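Local coordinates for alkane monooxygenase (Geobacillus thermodenitrificans, PDB 3B9N), which belongs to the luciferase-like monooxygenase family and folds as a TIM barrel of parallel strands wrapped in helices, at residues A227-R232 with E242-G247; E252-F257 with E368-D373. All coordinates share one frame; numbering follows the deposited sequence.

Interaction 1. Residues A227-R232 with E242-G247; sequences AGMSER and ECVFLG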
ATOM      1  N   ALA A 227      -0.199  -6.858  -0.422  1.00 33.02           N
ATOM      2  CA  ALA A 227      -1.251  -6.919   0.586  1.00 34.28           C
ATOM      3  C   ALA A 227      -2.277  -8.021   0.318  1.00 35.14           C
ATOM      4  O   ALA A 227      -3.202  -8.208   1.104  1.00 36.66           O
ATOM      5  CB  ALA A 227      -1.959  -5.564   0.684  1.00 32.55           C
ATOM      6  N   GLY A 228      -2.123  -8.738  -0.789  1.00 36.09           N
ATOM      7  CA  GLY A 228      -3.056  -9.809  -1.090  1.00 35.35           C
ATOM      8  C   GLY A 228      -3.038 -10.802   0.056  1.00 36.70           C
ATOM      9  O   GLY A 228      -1.980 -11.346   0.381  1.00 36.21           O
ATOM     10  N   MET A 229      -4.193 -11.035   0.677  1.00 36.85           N
ATOM     11  CA  MET A 229      -4.275 -11.960   1.805  1.00 37.76           C
ATOM     12  C   MET A 229      -4.886 -13.318   1.473  1.00 37.76           C
ATOM     13  O   MET A 229      -5.099 -14.140   2.361  1.00 38.72           O
ATOM     14  CB  MET A 229      -5.040 -11.314   2.970  1.00 38.54           C
ATOM     15  CG  MET A 229      -4.215 -10.319   3.789  1.00 39.63           C
ATOM     16  SD  MET A 229      -2.725 -11.049   4.563  1.00 44.58           S
ATOM     17  CE  MET A 229      -1.435 -10.510   3.411  1.00 39.79           C
ATOM     18  N   SER A 230      -5.172 -13.557   0.197  1.00 37.87           N
ATOM     19  CA  SER A 230      -5.720 -14.844  -0.215  1.00 36.19           C
ATOM     20  C   SER A 230      -4.546 -15.807  -0.170  1.00 34.58           C
ATOM     21  O   SER A 230      -3.416 -15.400   0.116  1.00 31.85           O
ATOM     22  CB  SER A 230      -6.264 -14.770  -1.642  1.00 36.37           C
ATOM     23  OG  SER A 230      -5.236 -14.463  -2.569  1.00 38.27           O
ATOM     24  N   GLU A 231      -4.790 -17.080  -0.435  1.00 34.52           N
ATOM     25  CA  GLU A 231      -3.674 -18.004  -0.421  1.00 35.53           C
ATOM     26  C   GLU A 231      -2.715 -17.601  -1.528  1.00 33.83           C
ATOM     27  O   GLU A 231      -1.558 -17.277  -1.272  1.00 31.59           O
ATOM     28  CB  GLU A 231      -4.149 -19.427  -0.640  1.00 38.59           C
ATOM     29  CG  GLU A 231      -4.799 -20.031   0.567  1.00 44.96           C
ATOM     30  CD  GLU A 231      -4.917 -21.522   0.428  1.00 48.89           C
ATOM     31  OE1 GLU A 231      -3.896 -22.156   0.061  1.00 50.77           O
ATOM     32  OE2 GLU A 231      -6.019 -22.056   0.688  1.00 50.06           O
ATOM     33  N   ARG A 232      -3.207 -17.606  -2.761  1.00 32.14           N
ATOM     34  CA  ARG A 232      -2.386 -17.219  -3.894  1.00 32.68           C
ATOM     35  C   ARG A 232      -1.769 -15.847  -3.614  1.00 32.02           C
ATOM     36  O   ARG A 232      -0.612 -15.590  -3.957  1.00 29.82           O
ATOM     37  CB  ARG A 232      -3.233 -17.160  -5.165  1.00 33.72           C
ATOM     38  CG  ARG A 232      -2.424 -16.944  -6.436  1.00 36.53           C
ATOM     39  CD  ARG A 232      -1.506 -18.129  -6.744  1.00 35.08           C
ATOM     40  NE  ARG A 232      -0.684 -17.894  -7.935  1.00 36.56           N
ATOM     41  CZ  ARG A 232       0.373 -17.083  -7.974  1.00 36.14           C
ATOM     42  NH1 ARG A 232       0.756 -16.420  -6.885  1.00 34.29           N
ATOM     43  NH2 ARG A 232       1.047 -16.931  -9.108  1.00 32.23           N
ATOM     44  N   GLU A 242       8.684  -7.097  -0.211  1.00 27.13           N
ATOM     45  CA  GLU A 242       9.724  -6.701   0.723  1.00 27.72           C
ATOM     46  C   GLU A 242       8.953  -6.229   1.938  1.00 26.28           C
ATOM     47  O   GLU A 242       9.417  -6.328   3.074  1.00 26.56           O
ATOM     48  CB  GLU A 242      10.561  -5.555   0.169  1.00 29.28           C
ATOM     49  CG  GLU A 242      11.192  -5.854  -1.176  1.00 32.23           C
ATOM     50  CD  GLU A 242      12.019  -4.695  -1.705  1.00 34.62           C
ATOM     51  OE1 GLU A 242      13.164  -4.501  -1.228  1.00 35.67           O
ATOM     52  OE2 GLU A 242      11.515  -3.973  -2.594  1.00 35.09           O
ATOM     53  N   CYS A 243       7.764  -5.700   1.680  1.00 25.26           N
ATOM     54  CA  CYS A 243       6.876  -5.234   2.736  1.00 25.18           C
ATOM     55  C   CYS A 243       5.512  -5.834   2.434  1.00 26.42           C
ATOM     56  O   CYS A 243       4.931  -5.587   1.372  1.00 25.79           O
ATOM     57  CB  CYS A 243       6.777  -3.700   2.752  1.00 24.29           C
ATOM     58  SG  CYS A 243       8.294  -2.822   3.232  1.00 28.06           S
ATOM     59  N   VAL A 244       5.013  -6.648   3.352  1.00 26.31           N
ATOM     60  CA  VAL A 244       3.712  -7.263   3.169  1.00 27.80           C
ATOM     61  C   VAL A 244       2.728  -6.711   4.192  1.00 27.93           C
ATOM     62  O   VAL A 244       3.016  -6.671   5.389  1.00 27.63           O
ATOM     63  CB  VAL A 244       3.803  -8.781   3.330  1.00 27.04           C
ATOM     64  CG1 VAL A 244       2.437  -9.414   3.122  1.00 26.80           C
ATOM     65  CG2 VAL A 244       4.802  -9.329   2.343  1.00 26.57           C
ATOM     66  N   PHE A 245       1.567  -6.268   3.726  1.00 28.64           N
ATOM     67  CA  PHE A 245       0.572  -5.737   4.644  1.00 31.64           C
ATOM     68  C   PHE A 245      -0.438  -6.818   4.979  1.00 32.17           C
ATOM     69  O   PHE A 245      -1.266  -7.202   4.154  1.00 34.35           O
ATOM     70  CB  PHE A 245      -0.074  -4.495   4.038  1.00 33.97           C
ATOM     71  CG  PHE A 245       0.866  -3.334   3.965  1.00 37.24           C
ATOM     72  CD1 PHE A 245       1.968  -3.371   3.106  1.00 36.43           C
ATOM     73  CD2 PHE A 245       0.721  -2.248   4.827  1.00 38.00           C
ATOM     74  CE1 PHE A 245       2.912  -2.350   3.113  1.00 39.08           C
ATOM     75  CE2 PHE A 245       1.661  -1.218   4.843  1.00 38.86           C
ATOM     76  CZ  PHE A 245       2.758  -1.272   3.988  1.00 39.46           C
ATOM     77  N   LEU A 246      -0.332  -7.308   6.209  1.00 31.88           N
ATOM     78  CA  LEU A 246      -1.161  -8.389   6.736  1.00 32.36           C
ATOM     79  C   LEU A 246      -2.537  -8.000   7.253  1.00 30.86           C
ATOM     80  O   LEU A 246      -2.739  -6.905   7.775  1.00 30.22           O
ATOM     81  CB  LEU A 246      -0.403  -9.089   7.867  1.00 31.43           C
ATOM     82  CG  LEU A 246       0.832  -9.952   7.572  1.00 34.00           C
ATOM     83  CD1 LEU A 246       1.592  -9.459   6.345  1.00 36.00           C
ATOM     84  CD2 LEU A 246       1.724  -9.943   8.812  1.00 34.29           C
ATOM     85  N   GLY A 247      -3.484  -8.918   7.108  1.00 31.10           N
ATOM     86  CA  GLY A 247      -4.822  -8.680   7.605  1.00 32.96           C
ATOM     87  C   GLY A 247      -4.820  -9.186   9.034  1.00 34.29           C
ATOM     88  O   GLY A 247      -3.986 -10.018   9.386  1.00 32.58           O
TER

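Interaction 2. Residues E252-F257 with E368-D373; sequences ETLKFF and EEAGID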
ATOM      1  N   GLU A 252      -2.774 -13.520  17.675  1.00 45.01           N
ATOM      2  CA  GLU A 252      -2.891 -14.817  17.031  1.00 46.76           C
ATOM      3  C   GLU A 252      -2.956 -14.698  15.513  1.00 45.95           C
ATOM      4  O   GLU A 252      -2.097 -15.219  14.812  1.00 45.71           O
ATOM      5  CB  GLU A 252      -4.123 -15.561  17.546  1.00 49.61           C
ATOM      6  CG  GLU A 252      -4.175 -15.709  19.063  1.00 55.18           C
ATOM      7  CD  GLU A 252      -4.534 -14.410  19.780  1.00 58.99           C
ATOM      8  OE1 GLU A 252      -3.897 -14.110  20.809  1.00 62.69           O
ATOM      9  OE2 GLU A 252      -5.456 -13.692  19.332  1.00 60.36           O
ATOM     10  N   THR A 253      -3.967 -13.998  15.007  1.00 44.86           N
ATOM     11  CA  THR A 253      -4.147 -13.833  13.563  1.00 43.56           C
ATOM     12  C   THR A 253      -2.884 -13.329  12.867  1.00 42.01           C
ATOM     13  O   THR A 253      -2.379 -13.954  11.932  1.00 42.67           O
ATOM     14  CB  THR A 253      -5.300 -12.842  13.242  1.00 44.47           C
ATOM     15  OG1 THR A 253      -6.491 -13.235  13.940  1.00 42.78           O
ATOM     16  CG2 THR A 253      -5.585 -12.836  11.738  1.00 44.50           C
ATOM     17  N   LEU A 254      -2.384 -12.186  13.315  1.00 40.19           N
ATOM     18  CA  LEU A 254      -1.185 -11.621  12.720  1.00 39.40           C
ATOM     19  C   LEU A 254      -0.038 -12.611  12.813  1.00 39.93           C
ATOM     20  O   LEU A 254       0.680 -12.831  11.843  1.00 38.80           O
ATOM     21  CB  LEU A 254      -0.802 -10.323  13.431  1.00 38.76           C
ATOM     22  CG  LEU A 254      -1.831  -9.189  13.385  1.00 38.77           C
ATOM     23  CD1 LEU A 254      -1.394  -8.059  14.312  1.00 39.42           C
ATOM     24  CD2 LEU A 254      -1.980  -8.698  11.952  1.00 38.13           C
ATOM     25  N   LYS A 255       0.119 -13.213  13.985  1.00 41.51           N
ATOM     26  CA  LYS A 255       1.192 -14.169  14.223  1.00 41.41           C
ATOM     27  C   LYS A 255       1.126 -15.313  13.226  1.00 40.95           C
ATOM     28  O   LYS A 255       2.148 -15.879  12.849  1.00 40.78           O
ATOM     29  CB  LYS A 255       1.100 -14.725  15.647  1.00 42.86           C
ATOM     30  CG  LYS A 255       2.377 -15.388  16.149  1.00 45.29           C
ATOM     31  CD  LYS A 255       2.155 -16.057  17.503  1.00 47.63           C
ATOM     32  CE  LYS A 255       1.224 -17.260  17.374  1.00 49.93           C
ATOM     33  NZ  LYS A 255       0.898 -17.894  18.679  1.00 52.46           N
ATOM     34  N   PHE A 256      -0.089 -15.637  12.795  1.00 41.42           N
ATOM     35  CA  PHE A 256      -0.312 -16.725  11.850  1.00 41.30           C
ATOM     36  C   PHE A 256       0.213 -16.384  10.461  1.00 40.94           C
ATOM     37  O   PHE A 256       0.981 -17.150   9.877  1.00 41.09           O
ATOM     38  CB  PHE A 256      -1.808 -17.061  11.774  1.00 41.91           C
ATOM     39  CG  PHE A 256      -2.139 -18.137  10.781  1.00 41.98           C
ATOM     40  CD1 PHE A 256      -1.887 -19.475  11.070  1.00 42.19           C
ATOM     41  CD2 PHE A 256      -2.682 -17.810   9.543  1.00 42.07           C
ATOM     42  CE1 PHE A 256      -2.165 -20.472  10.135  1.00 42.28           C
ATOM     43  CE2 PHE A 256      -2.962 -18.792   8.605  1.00 41.19           C
ATOM     44  CZ  PHE A 256      -2.705 -20.129   8.902  1.00 41.61           C
ATOM     45  N   PHE A 257      -0.201 -15.236   9.937  1.00 40.95           N
ATOM     46  CA  PHE A 257       0.232 -14.800   8.610  1.00 40.86           C
ATOM     47  C   PHE A 257       1.743 -14.636   8.504  1.00 40.48           C
ATOM     48  O   PHE A 257       2.370 -15.148   7.577  1.00 39.17           O
ATOM     49  CB  PHE A 257      -0.456 -13.486   8.252  1.00 42.24           C
ATOM     50  CG  PHE A 257      -1.913 -13.637   7.944  1.00 43.56           C
ATOM     51  CD1 PHE A 257      -2.811 -12.629   8.272  1.00 44.40           C
ATOM     52  CD2 PHE A 257      -2.386 -14.775   7.296  1.00 44.43           C
ATOM     53  CE1 PHE A 257      -4.163 -12.751   7.964  1.00 45.42           C
ATOM     54  CE2 PHE A 257      -3.735 -14.907   6.982  1.00 45.52           C
ATOM     55  CZ  PHE A 257      -4.625 -13.891   7.316  1.00 45.02           C
ATOM     56  N   GLU A 368       5.776  -6.857  19.761  1.00 36.64           N
ATOM     57  CA  GLU A 368       6.549  -7.775  20.588  1.00 37.17           C
ATOM     58  C   GLU A 368       5.929  -9.159  20.754  1.00 36.87           C
ATOM     59  O   GLU A 368       6.627 -10.108  21.110  1.00 36.53           O
ATOM     60  CB  GLU A 368       6.810  -7.167  21.975  1.00 38.31           C
ATOM     61  CG  GLU A 368       7.405  -5.758  21.940  1.00 42.51           C
ATOM     62  CD  GLU A 368       8.017  -5.320  23.269  1.00 45.36           C
ATOM     63  OE1 GLU A 368       7.428  -5.598  24.342  1.00 46.99           O
ATOM     64  OE2 GLU A 368       9.091  -4.681  23.232  1.00 45.90           O
ATOM     65  N   GLU A 369       4.631  -9.289  20.487  1.00 36.10           N
ATOM     66  CA  GLU A 369       3.964 -10.583  20.647  1.00 36.05           C
ATOM     67  C   GLU A 369       3.518 -11.232  19.343  1.00 35.29           C
ATOM     68  O   GLU A 369       3.262 -12.430  19.307  1.00 35.23           O
ATOM     69  CB  GLU A 369       2.761 -10.434  21.571  1.00 36.27           C
ATOM     70  CG  GLU A 369       3.115  -9.805  22.899  1.00 39.13           C
ATOM     71  CD  GLU A 369       3.987 -10.698  23.752  1.00 40.00           C
ATOM     72  OE1 GLU A 369       4.624 -10.183  24.702  1.00 42.53           O
ATOM     73  OE2 GLU A 369       4.021 -11.917  23.481  1.00 40.67           O
ATOM     74  N   ALA A 370       3.413 -10.448  18.278  1.00 34.93           N
ATOM     75  CA  ALA A 370       2.998 -10.990  16.991  1.00 35.56           C
ATOM     76  C   ALA A 370       4.202 -11.062  16.067  1.00 34.89           C
ATOM     77  O   ALA A 370       4.187 -11.781  15.070  1.00 36.60           O
ATOM     78  CB  ALA A 370       1.898 -10.126  16.366  1.00 35.14           C
ATOM     79  N   GLY A 371       5.243 -10.310  16.405  1.00 33.62           N
ATOM     80  CA  GLY A 371       6.451 -10.315  15.604  1.00 32.35           C
ATOM     81  C   GLY A 371       6.374  -9.491  14.335  1.00 32.49           C
ATOM     82  O   GLY A 371       7.092  -9.757  13.365  1.00 34.07           O
ATOM     83  N   ILE A 372       5.502  -8.489  14.334  1.00 30.88           N
ATOM     84  CA  ILE A 372       5.361  -7.633  13.170  1.00 31.37           C
ATOM     85  C   ILE A 372       6.466  -6.575  13.227  1.00 30.10           C
ATOM     86  O   ILE A 372       7.020  -6.319  14.296  1.00 30.60           O
ATOM     87  CB  ILE A 372       3.954  -6.977  13.130  1.00 31.19           C
ATOM     88  CG1 ILE A 372       3.830  -5.885  14.187  1.00 32.05           C
ATOM     89  CG2 ILE A 372       2.898  -8.030  13.407  1.00 30.44           C
ATOM     90  CD1 ILE A 372       2.462  -5.263  14.234  1.00 32.14           C
ATOM     91  N   ASP A 373       6.783  -5.978  12.080  1.00 27.87           N
ATOM     92  CA  ASP A 373       7.842  -4.978  11.981  1.00 27.36           C
ATOM     93  C   ASP A 373       7.343  -3.551  11.896  1.00 27.19           C
ATOM     94  O   ASP A 373       8.089  -2.608  12.145  1.00 28.89           O
ATOM     95  CB  ASP A 373       8.713  -5.254  10.755  1.00 26.36           C
ATOM     96  CG  ASP A 373       9.315  -6.639  10.766  1.00 26.77           C
ATOM     97  OD1 ASP A 373       8.835  -7.504  10.002  1.00 25.12           O
ATOM     98  OD2 ASP A 373      10.262  -6.854  11.549  1.00 26.97           O
TER

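Interaction 1. Residues A227-R232 with E242-G247
Within the beta-alpha-beta unit formed by strand 223-226, helix 231-240 and strand 243-246, A227 and M229, on the loop that leads into the helix, meet the second strand over V244 to G247. M229 carries most of the contact. Its CG stands beside the backbone N (chi1 -78°), and further bends at chi2 and chi3 fold the thioether back across the backbone of L246 and G247. The sulfur SD accepts a weak hydrogen bond from G247 N at 3.4 Å, with an angle of 150° at the hydrogen. The methyl CE lies 3.4 Å from F245 O and 4.0 Å from V244 CG1. Closer to strand 223-226, A227 CA approaches the same F245 O at 3.6 Å in a CA-H...O contact, while A227 CB packs on F245 CB at 4.0 Å. The F245 ring leads away from this loop, to stack on F278 and meet F55 edge-to-face. At the start of the helix, S230 OG caps G233 N. The backbone of C243 is hydrogen-bonded to Q226, but between the two segments the one hydrogen bond is that to sulfur. A thioether is a weak acceptor, and the contact rests mainly on van der Waals packing.

Interaction 2. Residues E252-F257 with E368-D373
K255 sends CG anti to its backbone N (chi1 -162°), which lays the aliphatic chain alongside the carbonyls of E369 and A370, with CD 4.2 Å from E369 O. A bend at chi3 then carries the ammonium end away. In I372, chi1 of 73° sets the CG2 branch anti to the carbonyl carbon, and this is the branch that faces L254 CB, at 4.4 Å. L254 points its CB at the other segment and meets A370 CB with it more closely, at 4.0 Å. The backbones come close where K255 CA lies 3.9 Å from A370 O. No hydrogen bond crosses the contact, which rests on apolar packing around the small A370. G371 takes a positive phi of 78° as the chain leaves helical geometry, and both A370 and I372 direct their CB atoms at helix 251-265. L254 and I372 each also reach L366 and A279, which extends the apolar patch onto strand 276-285, while D373 OD1 accepts a hydrogen bond from M277 N. This is helix-to-helix packing in the outer layer of a TIM barrel, made where a helix turns into the next barrel strand, 374-378.

How the interactions relate
From the N terminus, interaction 1 comes first and closes a short loop: strand 223-226 runs into residues 227-232, helix 231-240 follows, and the chain returns as strand 243-246. Helix 251-265 begins soon afterwards and opens interaction 2, a much longer closure that passes strands 276-285 and 350-354 and several helices before reaching residues 368-373. The two loops lie in series, neither nested nor crossed. Their centres are about 13 Å apart, and they touch directly: L246 and G247 pack against L254 and F257 of helix 251-265. Together they connect neighbouring strands of the barrel with the outer helices 251-265 and 356-370.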